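Side-chain contacts in TATA-box-binding protein (Sulfolobus acidocaldarius, PDB 1MP9), which probably binds the TATA box promoter element near the site of transcription initiation and so takes part in activating archaeal genes: residues Y31-S36 with Y94-T99; N39-P44 with I51-S56; F126-N131 with V183-V188; V150-F155 with H172-K177. All coordinates share one frame; numbering follows the deposited sequence.

The four contacts fall into two groups, one in each half of a saddle built from two sequence repeats. Interactions 1 and 2 lie together, their centres about 13 Å apart, and touch through helix 30-36 and the loop that follows it. Interactions 3 and 4 share helix 168-184 and are also about 13 Å apart between centres. Between interactions 1 and 3 the centres are about 53 Å apart, across the middle of the chain. Along the sequence, interaction 2 falls between the two segments of interaction 1; the second half follows, with interaction 4 between the segments of interaction 3. Interactions 1 and 3 occupy equivalent places in the two halves, each joining a short helix to the end of a long one.

Interaction 1: Y31-S36 with Y94-T99; sequences YAMERS and YGMQLT
The C-terminal end of the long helix 77-93 meets the last turn of the short helix 30-36 through Tyr94 and Ser36, which lean on each other's carbonyl oxygens. Ser36 O approaches the Tyr94 ring obliquely, 3.5 Å from CD1 and 3.8 Å from CG. In return, Ser36 CB lies 3.7 Å from Tyr94 O. Tyr94 holds CG anti to its own carbonyl carbon (chi1 -68°), which sets the ring beside Ser36, and its side chain also touches Pro38. No hydrogen bond crosses between the two segments, so the join is made by van der Waals contact alone.

The turn just after Tyr94 is a Schellman motif. Gly95, at a positive phi of 128°, is its C-prime residue, and Met96 N bonds back to Leu91 O. This is a backbone conformation that suits glycine, which has no side chain to collide with the carbonyl before it. The reversal brings Met96 in behind the helix end, where its side chain packs on Leu91, Leu24 and Gln26.

Met33 reaches across to it from helix 30-36. Its chain runs straight out, CG anti to the backbone N (chi1 -176°), and only the final bond bends, bringing methyl CE to 4.3 Å from Met96 SD. Both methionines are buried, and Met33 also packs on Leu50 of the edge strand 50-54.

Interaction 2: N39-P44 with I51-S56; sequences NVEYDP and IFRLES
One face of the Phe52 ring has water 1 lying 3.5 Å above it, offset toward the rim, and Leu54 CG sits at the ring's edge in its plane. Val40 comes to the same ring obliquely, its CG1 3.8 Å from Phe52 CD1. Ile51 CG2 covers the centre of one face of the Arg53 guanidinium at 3.5 Å. At the guanidinium edge Glu41 OE1 stands 4.0 Å from Arg53 NH1, too far for a salt bridge, with the carboxylate turned 78° out of the guanidinium plane. Glu41 is extended and runs alongside both Ile51 and Arg53, which should still let the opposite charges attract.

The backbones meet at one antiparallel hydrogen-bonded pair, Glu41 with Ile51. Ile51 N gives a nearly straight bond to Glu41 O at 2.7 Å, and Glu41 N returns one to Ile51 O at 3.0 Å. Beyond this single bridge, water 1 takes over: it accepts from Arg53 N at 2.8 Å and donates only weakly to Asn39 O.

The segment 39-44 runs along the outer edge of strand 50-54, the outermost strand of the main sheet in this chain, pairing with it at the one bridge, while Phe52 bonds through its backbone to Ser61 of strand 59-63. The Phe52 ring packs on Thr90 and Leu91 of helix 77-93, and Val40 rests on Glu34 of helix 30-36.

Interaction 3: F126-N131 with V183-V188; sequences FLLENN and VELDCV
Asp186 N bonds to Val183 O at 2.8 Å, closing the end of helix 168-184 right beside Leu185, the residue that packs on Leu127 and Leu128. Leu185 drives its branched tip at the other segment: CD1 touches Leu128 CD2 at 3.6 Å, and the same methyl lies 3.7 Å from Leu127 O. The second methyl, CD2, is 4.0 Å from Leu127 O, so both prongs of the Leu185 fork come up to that carbonyl oxygen. Leu128 meets Leu185 at a slant.

Asp186 takes a positive phi of 55° in a Schellman motif, and the turn leads the chain back so that Cys187 faces the end of helix 121-127. There Leu127 CD1 comes within 4.2 Å of Cys187 SG and 3.9 Å of Leu185 O. The turn has polar ties as well: Asp186 O accepts from Lys123 NZ of that helix, and the Cys187 backbone bonds with that of Asn120, just ahead of it. Leu128 is buried and packs further on Lys181 and Leu182, while Leu127 also reaches Phe47 of the second subunit.

Interaction 4: V150-F155 with H172-K177; sequences VVLLIF and HKAVKK
Leu152 points from strand 150-154 toward Ala174 on helix 168-184, and each step along its side chain shortens the gap. Its CB is 6.7 Å from Ala174 CB and its CG 5.3 Å. At the fork CD2 makes the contact, 4.4 Å from Ala174 CB, whereas CD1, which continues the chain anti to CA (chi2 180°), remains at 5.2 Å and passes to one side.

Val150, two residues earlier and on the same face of the strand, makes the tighter touch. With CG1 anti to the carbonyl carbon (chi1 -57°), CG2 falls between the backbone N and that carbon and reaches Ala174 CB at 3.8 Å, while CG1 stays farther off, 4.8 Å from Ala174 CB. Val150 CG2 and Leu152 CD2 are themselves 3.8 Å apart, so the alanine methyl meets a joined pair of methyls. The short side chain of Ala174 is consistent with the close approach of the backbones, with CA of Val150 and CA of Ala174 7.7 Å apart. All three residues are buried and the contact is wholly apolar. Met145 and Pro148 also pack on Ala174, and Lys177 NZ, on the same helix, bonds to Glu147 O.

On the other face of the strand, Val151 and Leu153 pack on Arg144 and Ile142 of the second subunit. A long helix laid over one face of a curved antiparallel sheet is the architecture of each half of the TATA-binding protein saddle, in which the helices line the convex side and the concave side of the sheet is the DNA-binding surface in relatives.

Interaction 1: Y31-S36 with Y94-T99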
loop_
_atom_site.group_PDB
_atom_site.type_symbol
_atom_site.label_atom_id
_atom_site.label_comp_id
_atom_site.label_asym_id
_atom_site.label_seq_id
_atom_site.Cartn_x
_atom_site.Cartn_y
_atom_site.Cartn_z
ATOM N N TYR A 31 -11.224 13.489 32.230
ATOM C CA TYR A 31 -11.241 14.867 32.725
ATOM C C TYR A 31 -10.405 14.911 33.999
ATOM O O TYR A 31 -9.554 15.796 34.211
ATOM C CB TYR A 31 -12.672 15.327 33.046
ATOM C CG TYR A 31 -13.595 15.455 31.842
ATOM C CD1 TYR A 31 -14.523 14.468 31.556
ATOM C CD2 TYR A 31 -13.549 16.591 31.006
ATOM C CE1 TYR A 31 -15.392 14.590 30.463
ATOM C CE2 TYR A 31 -14.424 16.726 29.913
ATOM C CZ TYR A 31 -15.334 15.721 29.660
ATOM O OH TYR A 31 -16.223 15.837 28.638
ATOM N N ALA A 32 -10.663 13.943 34.864
ATOM C CA ALA A 32 -9.941 13.856 36.138
ATOM C C ALA A 32 -8.455 13.635 35.891
ATOM O O ALA A 32 -7.614 14.269 36.529
ATOM C CB ALA A 32 -10.523 12.697 37.009
ATOM N N MET A 33 -8.128 12.772 34.930
ATOM C CA MET A 33 -6.725 12.488 34.653
ATOM C C MET A 33 -5.993 13.706 34.117
ATOM O O MET A 33 -4.874 13.987 34.533
ATOM C CB MET A 33 -6.592 11.310 33.675
ATOM C CG MET A 33 -5.159 10.897 33.422
ATOM S SD MET A 33 -5.058 9.520 32.274
ATOM C CE MET A 33 -5.489 8.111 33.259
ATOM N N GLU A 34 -6.624 14.446 33.206
ATOM C CA GLU A 34 -6.001 15.649 32.644
ATOM C C GLU A 34 -5.670 16.641 33.753
ATOM O O GLU A 34 -4.597 17.256 33.754
ATOM C CB GLU A 34 -6.946 16.309 31.647
ATOM C CG GLU A 34 -6.361 17.468 30.870
ATOM C CD GLU A 34 -6.332 18.766 31.647
ATOM O OE1 GLU A 34 -7.309 19.062 32.379
ATOM O OE2 GLU A 34 -5.333 19.510 31.511
ATOM N N ARG A 35 -6.598 16.808 34.694
ATOM C CA ARG A 35 -6.372 17.733 35.804
ATOM C C ARG A 35 -5.301 17.195 36.750
ATOM O O ARG A 35 -4.490 17.962 37.269
ATOM C CB ARG A 35 -7.678 17.995 36.594
ATOM C CG ARG A 35 -8.779 18.723 35.803
ATOM C CD ARG A 35 -10.014 19.034 36.680
ATOM N NE ARG A 35 -9.665 19.937 37.771
ATOM C CZ ARG A 35 -9.594 21.259 37.647
ATOM N NH1 ARG A 35 -9.865 21.837 36.481
ATOM N NH2 ARG A 35 -9.213 22.004 38.680
ATOM N N SER A 36 -5.287 15.884 36.970
ATOM C CA SER A 36 -4.307 15.299 37.876
ATOM C C SER A 36 -2.892 15.226 37.332
ATOM O O SER A 36 -1.932 15.536 38.041
ATOM C CB SER A 36 -4.736 13.901 38.305
ATOM O OG SER A 36 -5.820 13.987 39.200
ATOM N N TYR A 94 0.335 9.956 39.894
ATOM C CA TYR A 94 -0.733 10.928 40.017
ATOM C C TYR A 94 -2.132 10.375 40.228
ATOM O O TYR A 94 -3.117 11.040 39.912
ATOM C CB TYR A 94 -0.713 11.865 38.822
ATOM C CG TYR A 94 0.497 12.762 38.797
ATOM C CD1 TYR A 94 0.645 13.793 39.729
ATOM C CD2 TYR A 94 1.489 12.600 37.833
ATOM C CE1 TYR A 94 1.750 14.643 39.695
ATOM C CE2 TYR A 94 2.599 13.444 37.788
ATOM C CZ TYR A 94 2.719 14.464 38.719
ATOM O OH TYR A 94 3.784 15.331 38.637
ATOM N N GLY A 95 -2.249 9.153 40.732
ATOM C CA GLY A 95 -3.595 8.684 41.011
ATOM C C GLY A 95 -4.240 7.389 40.569
ATOM O O GLY A 95 -5.117 6.894 41.282
ATOM N N MET A 96 -3.871 6.826 39.423
ATOM C CA MET A 96 -4.555 5.601 39.026
ATOM C C MET A 96 -3.921 4.372 39.641
ATOM O O MET A 96 -2.723 4.339 39.908
ATOM C CB MET A 96 -4.628 5.461 37.491
ATOM C CG MET A 96 -3.359 5.029 36.804
ATOM S SD MET A 96 -3.686 4.640 35.061
ATOM C CE MET A 96 -4.318 3.024 35.219
ATOM N N GLN A 97 -4.747 3.362 39.879
ATOM C CA GLN A 97 -4.277 2.124 40.472
ATOM C C GLN A 97 -4.399 1.018 39.450
ATOM O O GLN A 97 -5.262 1.076 38.572
ATOM C CB GLN A 97 -5.118 1.759 41.698
ATOM C CG GLN A 97 -5.265 2.865 42.733
ATOM C CD GLN A 97 -3.933 3.437 43.192
ATOM O OE1 GLN A 97 -3.194 3.976 42.343
ATOM N NE2 GLN A 97 -3.621 3.357 44.405
ATOM N N LEU A 98 -3.529 0.016 39.561
ATOM C CA LEU A 98 -3.563 -1.122 38.656
ATOM C C LEU A 98 -3.805 -2.398 39.463
ATOM O O LEU A 98 -3.131 -2.651 40.471
ATOM C CB LEU A 98 -2.253 -1.226 37.874
ATOM C CG LEU A 98 -2.155 -0.330 36.635
ATOM C CD1 LEU A 98 -2.183 1.138 37.049
ATOM C CD2 LEU A 98 -0.883 -0.642 35.882
ATOM N N THR A 99 -4.774 -3.197 39.033
ATOM C CA THR A 99 -5.073 -4.434 39.741
ATOM C C THR A 99 -4.042 -5.491 39.375
ATOM O O THR A 99 -3.538 -6.211 40.236
ATOM C CB THR A 99 -6.484 -4.954 39.385
ATOM O OG1 THR A 99 -7.453 -3.931 39.649
ATOM C CG2 THR A 99 -6.825 -6.180 40.208
#

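Interaction 2: N39-P44 with I51-S56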
loop_
_atom_site.group_PDB
_atom_site.type_symbol
_atom_site.label_atom_id
_atom_site.label_comp_id
_atom_site.label_asym_id
_atom_site.label_seq_id
_atom_site.Cartn_x
_atom_site.Cartn_y
_atom_site.Cartn_z
ATOM N N ASN A 39 0.690 18.691 32.254
ATOM C CA ASN A 39 1.010 18.798 30.845
ATOM C C ASN A 39 0.498 17.725 29.884
ATOM O O ASN A 39 1.241 17.279 29.006
ATOM C CB ASN A 39 2.529 18.945 30.701
ATOM C CG ASN A 39 3.082 20.115 31.524
ATOM O OD1 ASN A 39 2.768 21.294 31.269
ATOM N ND2 ASN A 39 3.887 19.794 32.526
ATOM N N VAL A 40 -0.746 17.296 30.047
ATOM C CA VAL A 40 -1.318 16.336 29.116
ATOM C C VAL A 40 -2.477 17.067 28.461
ATOM O O VAL A 40 -2.896 18.130 28.917
ATOM C CB VAL A 40 -1.843 15.042 29.804
ATOM C CG1 VAL A 40 -0.665 14.248 30.387
ATOM C CG2 VAL A 40 -2.900 15.383 30.881
ATOM N N GLU A 41 -3.016 16.508 27.397
ATOM C CA GLU A 41 -4.105 17.175 26.728
ATOM C C GLU A 41 -5.345 16.307 26.595
ATOM O O GLU A 41 -5.251 15.114 26.253
ATOM C CB GLU A 41 -3.633 17.614 25.352
ATOM C CG GLU A 41 -4.619 18.483 24.622
ATOM C CD GLU A 41 -3.980 19.165 23.431
ATOM O OE1 GLU A 41 -3.523 18.496 22.492
ATOM O OE2 GLU A 41 -3.928 20.510 23.466
ATOM N N TYR A 42 -6.507 16.911 26.846
ATOM C CA TYR A 42 -7.769 16.195 26.724
ATOM C C TYR A 42 -8.879 17.133 26.333
ATOM O O TYR A 42 -9.315 17.948 27.128
ATOM C CB TYR A 42 -8.156 15.502 28.028
ATOM C CG TYR A 42 -9.476 14.764 27.930
ATOM C CD1 TYR A 42 -9.696 13.815 26.922
ATOM C CD2 TYR A 42 -10.511 15.022 28.836
ATOM C CE1 TYR A 42 -10.914 13.152 26.823
ATOM C CE2 TYR A 42 -11.741 14.358 28.748
ATOM C CZ TYR A 42 -11.934 13.431 27.743
ATOM O OH TYR A 42 -13.144 12.796 27.643
ATOM N N ASP A 43 -9.332 17.022 25.095
ATOM C CA ASP A 43 -10.419 17.862 24.618
ATOM C C ASP A 43 -11.299 16.910 23.828
ATOM O O ASP A 43 -11.083 16.682 22.644
ATOM C CB ASP A 43 -9.867 18.979 23.739
ATOM C CG ASP A 43 -10.964 19.817 23.112
ATOM O OD1 ASP A 43 -12.165 19.462 23.271
ATOM O OD2 ASP A 43 -10.609 20.825 22.447
ATOM N N PRO A 44 -12.322 16.346 24.483
ATOM C CA PRO A 44 -13.178 15.403 23.778
ATOM C C PRO A 44 -13.911 15.982 22.583
ATOM O O PRO A 44 -14.466 15.233 21.794
ATOM C CB PRO A 44 -14.090 14.855 24.892
ATOM C CG PRO A 44 -14.236 16.057 25.814
ATOM C CD PRO A 44 -12.854 16.674 25.826
ATOM N N ILE A 51 -4.090 12.780 25.531
ATOM C CA ILE A 51 -2.785 12.686 24.874
ATOM C C ILE A 51 -1.664 12.927 25.869
ATOM O O ILE A 51 -1.550 14.016 26.449
ATOM C CB ILE A 51 -2.708 13.709 23.729
ATOM C CG1 ILE A 51 -3.868 13.442 22.782
ATOM C CG2 ILE A 51 -1.312 13.632 23.016
ATOM C CD1 ILE A 51 -4.152 14.539 21.749
ATOM N N PHE A 52 -0.849 11.897 26.070
ATOM C CA PHE A 52 0.255 11.928 27.016
ATOM C C PHE A 52 1.535 11.854 26.192
ATOM O O PHE A 52 1.781 10.872 25.526
ATOM C CB PHE A 52 0.128 10.716 27.937
ATOM C CG PHE A 52 1.171 10.641 29.012
ATOM C CD1 PHE A 52 0.818 10.784 30.350
ATOM C CD2 PHE A 52 2.516 10.427 28.690
ATOM C CE1 PHE A 52 1.782 10.718 31.350
ATOM C CE2 PHE A 52 3.489 10.361 29.691
ATOM C CZ PHE A 52 3.123 10.506 31.015
ATOM N N ARG A 53 2.349 12.900 26.224
ATOM C CA ARG A 53 3.574 12.904 25.432
ATOM C C ARG A 53 4.809 12.774 26.291
ATOM O O ARG A 53 4.927 13.419 27.334
ATOM C CB ARG A 53 3.683 14.194 24.604
ATOM C CG ARG A 53 2.590 14.379 23.566
ATOM C CD ARG A 53 2.736 15.711 22.831
ATOM N NE ARG A 53 1.881 15.783 21.647
ATOM C CZ ARG A 53 0.666 16.328 21.615
ATOM N NH1 ARG A 53 0.137 16.867 22.709
ATOM N NH2 ARG A 53 -0.021 16.333 20.481
ATOM N N LEU A 54 5.720 11.907 25.867
ATOM C CA LEU A 54 6.971 11.732 26.582
ATOM C C LEU A 54 8.037 12.309 25.675
ATOM O O LEU A 54 7.915 12.279 24.445
ATOM C CB LEU A 54 7.253 10.263 26.848
ATOM C CG LEU A 54 6.540 9.731 28.085
ATOM C CD1 LEU A 54 6.752 8.237 28.232
ATOM C CD2 LEU A 54 7.082 10.465 29.289
ATOM N N GLU A 55 9.077 12.857 26.278
ATOM C CA GLU A 55 10.140 13.432 25.485
ATOM C C GLU A 55 11.365 12.557 25.629
ATOM O O GLU A 55 11.561 11.927 26.664
ATOM C CB GLU A 55 10.431 14.848 25.961
ATOM C CG GLU A 55 10.995 15.706 24.870
ATOM C CD GLU A 55 10.212 15.554 23.586
ATOM O OE1 GLU A 55 8.974 15.725 23.617
ATOM O OE2 GLU A 55 10.838 15.260 22.543
ATOM N N SER A 56 12.165 12.500 24.574
ATOM C CA SER A 56 13.392 11.701 24.557
ATOM C C SER A 56 13.340 10.439 25.428
ATOM O O SER A 56 13.631 10.488 26.627
ATOM C CB SER A 56 14.574 12.557 25.013
ATOM O OG SER A 56 14.463 12.845 26.397
HETATM O O HOH W 1 2.243 13.974 28.795
#

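Interaction 3: F126-N131 with V183-V188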
loop_
_atom_site.group_PDB
_atom_site.type_symbol
_atom_site.label_atom_id
_atom_site.label_comp_id
_atom_site.label_asym_id
_atom_site.label_seq_id
_atom_site.Cartn_x
_atom_site.Cartn_y
_atom_site.Cartn_z
ATOM N N PHE A 126 4.980 -6.264 -14.177
ATOM C CA PHE A 126 4.278 -7.246 -14.971
ATOM C C PHE A 126 4.705 -8.687 -14.742
ATOM O O PHE A 126 4.169 -9.584 -15.373
ATOM C CB PHE A 126 4.384 -6.876 -16.442
ATOM C CG PHE A 126 3.627 -5.633 -16.788
ATOM C CD1 PHE A 126 4.271 -4.558 -17.404
ATOM C CD2 PHE A 126 2.293 -5.498 -16.410
ATOM C CE1 PHE A 126 3.597 -3.350 -17.633
ATOM C CE2 PHE A 126 1.597 -4.288 -16.627
ATOM C CZ PHE A 126 2.255 -3.210 -17.238
ATOM N N LEU A 127 5.670 -8.934 -13.864
ATOM C CA LEU A 127 6.060 -10.310 -13.611
ATOM C C LEU A 127 5.689 -10.757 -12.186
ATOM O O LEU A 127 5.638 -11.955 -11.889
ATOM C CB LEU A 127 7.561 -10.511 -13.876
ATOM C CG LEU A 127 8.074 -10.113 -15.286
ATOM C CD1 LEU A 127 9.594 -10.282 -15.317
ATOM C CD2 LEU A 127 7.413 -10.936 -16.405
ATOM N N LEU A 128 5.456 -9.790 -11.294
ATOM C CA LEU A 128 5.047 -10.115 -9.941
ATOM C C LEU A 128 3.543 -10.166 -10.030
ATOM O O LEU A 128 2.961 -9.733 -11.000
ATOM C CB LEU A 128 5.400 -8.998 -8.944
ATOM C CG LEU A 128 6.841 -8.738 -8.496
ATOM C CD1 LEU A 128 6.927 -7.426 -7.693
ATOM C CD2 LEU A 128 7.306 -9.900 -7.667
ATOM N N GLU A 129 2.912 -10.695 -9.001
ATOM C CA GLU A 129 1.461 -10.711 -8.947
ATOM C C GLU A 129 1.066 -9.503 -8.094
ATOM O O GLU A 129 1.903 -8.637 -7.797
ATOM C CB GLU A 129 0.986 -11.993 -8.267
ATOM C CG GLU A 129 0.694 -13.140 -9.230
ATOM C CD GLU A 129 -0.491 -12.833 -10.141
ATOM O OE1 GLU A 129 -0.327 -12.035 -11.091
ATOM O OE2 GLU A 129 -1.590 -13.384 -9.896
ATOM N N ASN A 130 -0.204 -9.488 -7.695
ATOM C CA ASN A 130 -0.851 -8.482 -6.835
ATOM C C ASN A 130 -0.172 -7.156 -6.546
ATOM O O ASN A 130 0.095 -6.825 -5.367
ATOM C CB ASN A 130 -1.239 -9.104 -5.477
ATOM C CG ASN A 130 -1.186 -10.624 -5.476
ATOM O OD1 ASN A 130 -0.389 -11.232 -4.744
ATOM N ND2 ASN A 130 -2.025 -11.245 -6.291
ATOM N N ASN A 131 0.042 -6.345 -7.585
ATOM C CA ASN A 131 0.701 -5.071 -7.344
ATOM C C ASN A 131 0.177 -3.905 -8.150
ATOM O O ASN A 131 -0.550 -4.061 -9.139
ATOM C CB ASN A 131 2.195 -5.202 -7.652
ATOM C CG ASN A 131 2.478 -5.211 -9.146
ATOM O OD1 ASN A 131 2.618 -6.274 -9.771
ATOM N ND2 ASN A 131 2.541 -4.028 -9.738
ATOM N N VAL A 183 14.969 -11.178 -7.548
ATOM C CA VAL A 183 16.191 -11.755 -8.155
ATOM C C VAL A 183 15.758 -12.863 -9.111
ATOM O O VAL A 183 16.218 -12.966 -10.253
ATOM C CB VAL A 183 17.119 -12.369 -7.061
ATOM C CG1 VAL A 183 18.240 -13.207 -7.689
ATOM C CG2 VAL A 183 17.743 -11.239 -6.208
ATOM N N GLU A 184 14.830 -13.681 -8.646
ATOM C CA GLU A 184 14.331 -14.790 -9.458
ATOM C C GLU A 184 13.784 -14.285 -10.803
ATOM O O GLU A 184 14.092 -14.844 -11.861
ATOM C CB GLU A 184 13.258 -15.526 -8.657
ATOM C CG GLU A 184 12.883 -16.887 -9.146
ATOM C CD GLU A 184 11.405 -17.137 -8.947
ATOM O OE1 GLU A 184 10.897 -16.852 -7.834
ATOM O OE2 GLU A 184 10.749 -17.600 -9.902
ATOM N N LEU A 185 13.007 -13.210 -10.769
ATOM C CA LEU A 185 12.422 -12.627 -11.980
ATOM C C LEU A 185 13.425 -11.734 -12.734
ATOM O O LEU A 185 13.075 -11.123 -13.743
ATOM C CB LEU A 185 11.182 -11.805 -11.618
ATOM C CG LEU A 185 10.012 -12.558 -10.939
ATOM C CD1 LEU A 185 9.022 -11.548 -10.364
ATOM C CD2 LEU A 185 9.312 -13.501 -11.978
ATOM N N ASP A 186 14.669 -11.691 -12.269
ATOM C CA ASP A 186 15.698 -10.870 -12.922
ATOM C C ASP A 186 15.267 -9.390 -13.045
ATOM O O ASP A 186 15.326 -8.776 -14.121
ATOM C CB ASP A 186 16.026 -11.426 -14.309
ATOM C CG ASP A 186 17.219 -10.717 -14.948
ATOM O OD1 ASP A 186 18.079 -10.178 -14.226
ATOM O OD2 ASP A 186 17.304 -10.704 -16.178
ATOM N N CYS A 187 14.853 -8.828 -11.915
ATOM C CA CYS A 187 14.392 -7.451 -11.849
ATOM C C CYS A 187 15.290 -6.534 -11.026
ATOM O O CYS A 187 14.889 -5.409 -10.702
ATOM C CB CYS A 187 12.974 -7.431 -11.262
ATOM S SG CYS A 187 11.683 -8.018 -12.418
ATOM N N VAL A 188 16.485 -6.992 -10.664
ATOM C CA VAL A 188 17.370 -6.137 -9.882
ATOM C C VAL A 188 18.743 -6.034 -10.519
ATOM O O VAL A 188 19.176 -6.930 -11.251
ATOM C CB VAL A 188 17.522 -6.610 -8.416
ATOM C CG1 VAL A 188 16.135 -6.613 -7.704
ATOM C CG2 VAL A 188 18.150 -7.981 -8.364
#

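Interaction 4: V150-F155 with H172-K177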
loop_
_atom_site.group_PDB
_atom_site.type_symbol
_atom_site.label_atom_id
_atom_site.label_comp_id
_atom_site.label_asym_id
_atom_site.label_seq_id
_atom_site.Cartn_x
_atom_site.Cartn_y
_atom_site.Cartn_z
ATOM N N VAL A 150 1.518 -8.161 4.918
ATOM C CA VAL A 150 2.061 -6.808 4.957
ATOM C C VAL A 150 1.870 -6.124 3.629
ATOM O O VAL A 150 1.556 -6.756 2.618
ATOM C CB VAL A 150 3.619 -6.822 5.270
ATOM C CG1 VAL A 150 3.892 -7.564 6.602
ATOM C CG2 VAL A 150 4.400 -7.563 4.148
ATOM N N VAL A 151 2.073 -4.823 3.619
ATOM C CA VAL A 151 1.992 -4.089 2.370
ATOM C C VAL A 151 3.398 -3.517 2.189
ATOM O O VAL A 151 4.011 -3.015 3.139
ATOM C CB VAL A 151 0.949 -2.953 2.420
ATOM C CG1 VAL A 151 1.125 -2.043 1.199
ATOM C CG2 VAL A 151 -0.494 -3.544 2.423
ATOM N N LEU A 152 3.920 -3.631 0.977
ATOM C CA LEU A 152 5.249 -3.137 0.684
ATOM C C LEU A 152 5.232 -1.981 -0.294
ATOM O O LEU A 152 4.487 -2.016 -1.258
ATOM C CB LEU A 152 6.080 -4.231 0.034
ATOM C CG LEU A 152 6.173 -5.592 0.717
ATOM C CD1 LEU A 152 7.069 -6.528 -0.141
ATOM C CD2 LEU A 152 6.740 -5.394 2.137
ATOM N N LEU A 153 6.062 -0.966 -0.045
ATOM C CA LEU A 153 6.226 0.158 -0.995
ATOM C C LEU A 153 7.670 -0.122 -1.444
ATOM O O LEU A 153 8.555 -0.217 -0.611
ATOM C CB LEU A 153 6.145 1.515 -0.296
ATOM C CG LEU A 153 4.869 1.751 0.507
ATOM C CD1 LEU A 153 4.896 3.156 1.090
ATOM C CD2 LEU A 153 3.637 1.612 -0.391
ATOM N N ILE A 154 7.899 -0.274 -2.738
ATOM C CA ILE A 154 9.234 -0.619 -3.266
ATOM C C ILE A 154 9.638 0.421 -4.299
ATOM O O ILE A 154 8.940 0.634 -5.290
ATOM C CB ILE A 154 9.184 -2.005 -3.966
ATOM C CG1 ILE A 154 8.710 -3.071 -2.959
ATOM C CG2 ILE A 154 10.582 -2.379 -4.577
ATOM C CD1 ILE A 154 8.327 -4.389 -3.700
ATOM N N PHE A 155 10.771 1.060 -4.068
ATOM C CA PHE A 155 11.219 2.104 -4.967
ATOM C C PHE A 155 12.368 1.617 -5.816
ATOM O O PHE A 155 13.111 0.682 -5.442
ATOM C CB PHE A 155 11.610 3.345 -4.162
ATOM C CG PHE A 155 10.489 3.886 -3.298
ATOM C CD1 PHE A 155 10.394 3.534 -1.955
ATOM C CD2 PHE A 155 9.534 4.757 -3.831
ATOM C CE1 PHE A 155 9.364 4.034 -1.146
ATOM C CE2 PHE A 155 8.489 5.266 -3.026
ATOM C CZ PHE A 155 8.415 4.893 -1.675
ATOM N N HIS A 172 11.389 -8.996 8.595
ATOM C CA HIS A 172 12.543 -9.557 7.912
ATOM C C HIS A 172 12.191 -10.636 6.918
ATOM O O HIS A 172 12.853 -10.775 5.885
ATOM C CB HIS A 172 13.577 -10.092 8.905
ATOM C CG HIS A 172 14.371 -9.020 9.563
ATOM N ND1 HIS A 172 13.913 -8.313 10.659
ATOM C CD2 HIS A 172 15.616 -8.560 9.310
ATOM C CE1 HIS A 172 14.853 -7.472 11.058
ATOM N NE2 HIS A 172 15.898 -7.607 10.256
ATOM N N LYS A 173 11.165 -11.413 7.212
ATOM C CA LYS A 173 10.767 -12.440 6.263
ATOM C C LYS A 173 10.236 -11.818 4.966
ATOM O O LYS A 173 10.557 -12.257 3.853
ATOM C CB LYS A 173 9.653 -13.311 6.828
ATOM C CG LYS A 173 9.135 -14.311 5.792
ATOM C CD LYS A 173 8.101 -15.253 6.404
ATOM C CE LYS A 173 7.511 -16.209 5.347
ATOM N NZ LYS A 173 6.517 -17.100 6.033
ATOM N N ALA A 174 9.417 -10.791 5.103
ATOM C CA ALA A 174 8.865 -10.155 3.912
ATOM C C ALA A 174 9.966 -9.538 3.024
ATOM O O ALA A 174 9.900 -9.631 1.800
ATOM C CB ALA A 174 7.844 -9.086 4.338
ATOM N N VAL A 175 10.965 -8.913 3.638
ATOM C CA VAL A 175 12.038 -8.272 2.863
ATOM C C VAL A 175 12.832 -9.320 2.086
ATOM O O VAL A 175 12.986 -9.195 0.887
ATOM C CB VAL A 175 12.986 -7.413 3.800
ATOM C CG1 VAL A 175 14.186 -6.888 3.012
ATOM C CG2 VAL A 175 12.193 -6.224 4.381
ATOM N N LYS A 176 13.321 -10.367 2.759
ATOM C CA LYS A 176 14.059 -11.424 2.064
ATOM C C LYS A 176 13.191 -12.070 0.981
ATOM O O LYS A 176 13.692 -12.436 -0.071
ATOM C CB LYS A 176 14.548 -12.544 3.015
ATOM C CG LYS A 176 15.292 -13.653 2.214
ATOM C CD LYS A 176 15.728 -14.889 3.004
ATOM C CE LYS A 176 16.263 -16.033 2.053
ATOM N NZ LYS A 176 17.289 -15.545 1.088
ATOM N N LYS A 177 11.899 -12.230 1.247
ATOM C CA LYS A 177 11.019 -12.855 0.265
ATOM C C LYS A 177 10.891 -12.056 -1.032
ATOM O O LYS A 177 11.052 -12.609 -2.114
ATOM C CB LYS A 177 9.624 -13.067 0.870
ATOM C CG LYS A 177 8.673 -13.972 0.059
ATOM C CD LYS A 177 7.462 -14.351 0.951
ATOM C CE LYS A 177 6.270 -14.878 0.143
ATOM N NZ LYS A 177 5.175 -15.390 1.038
#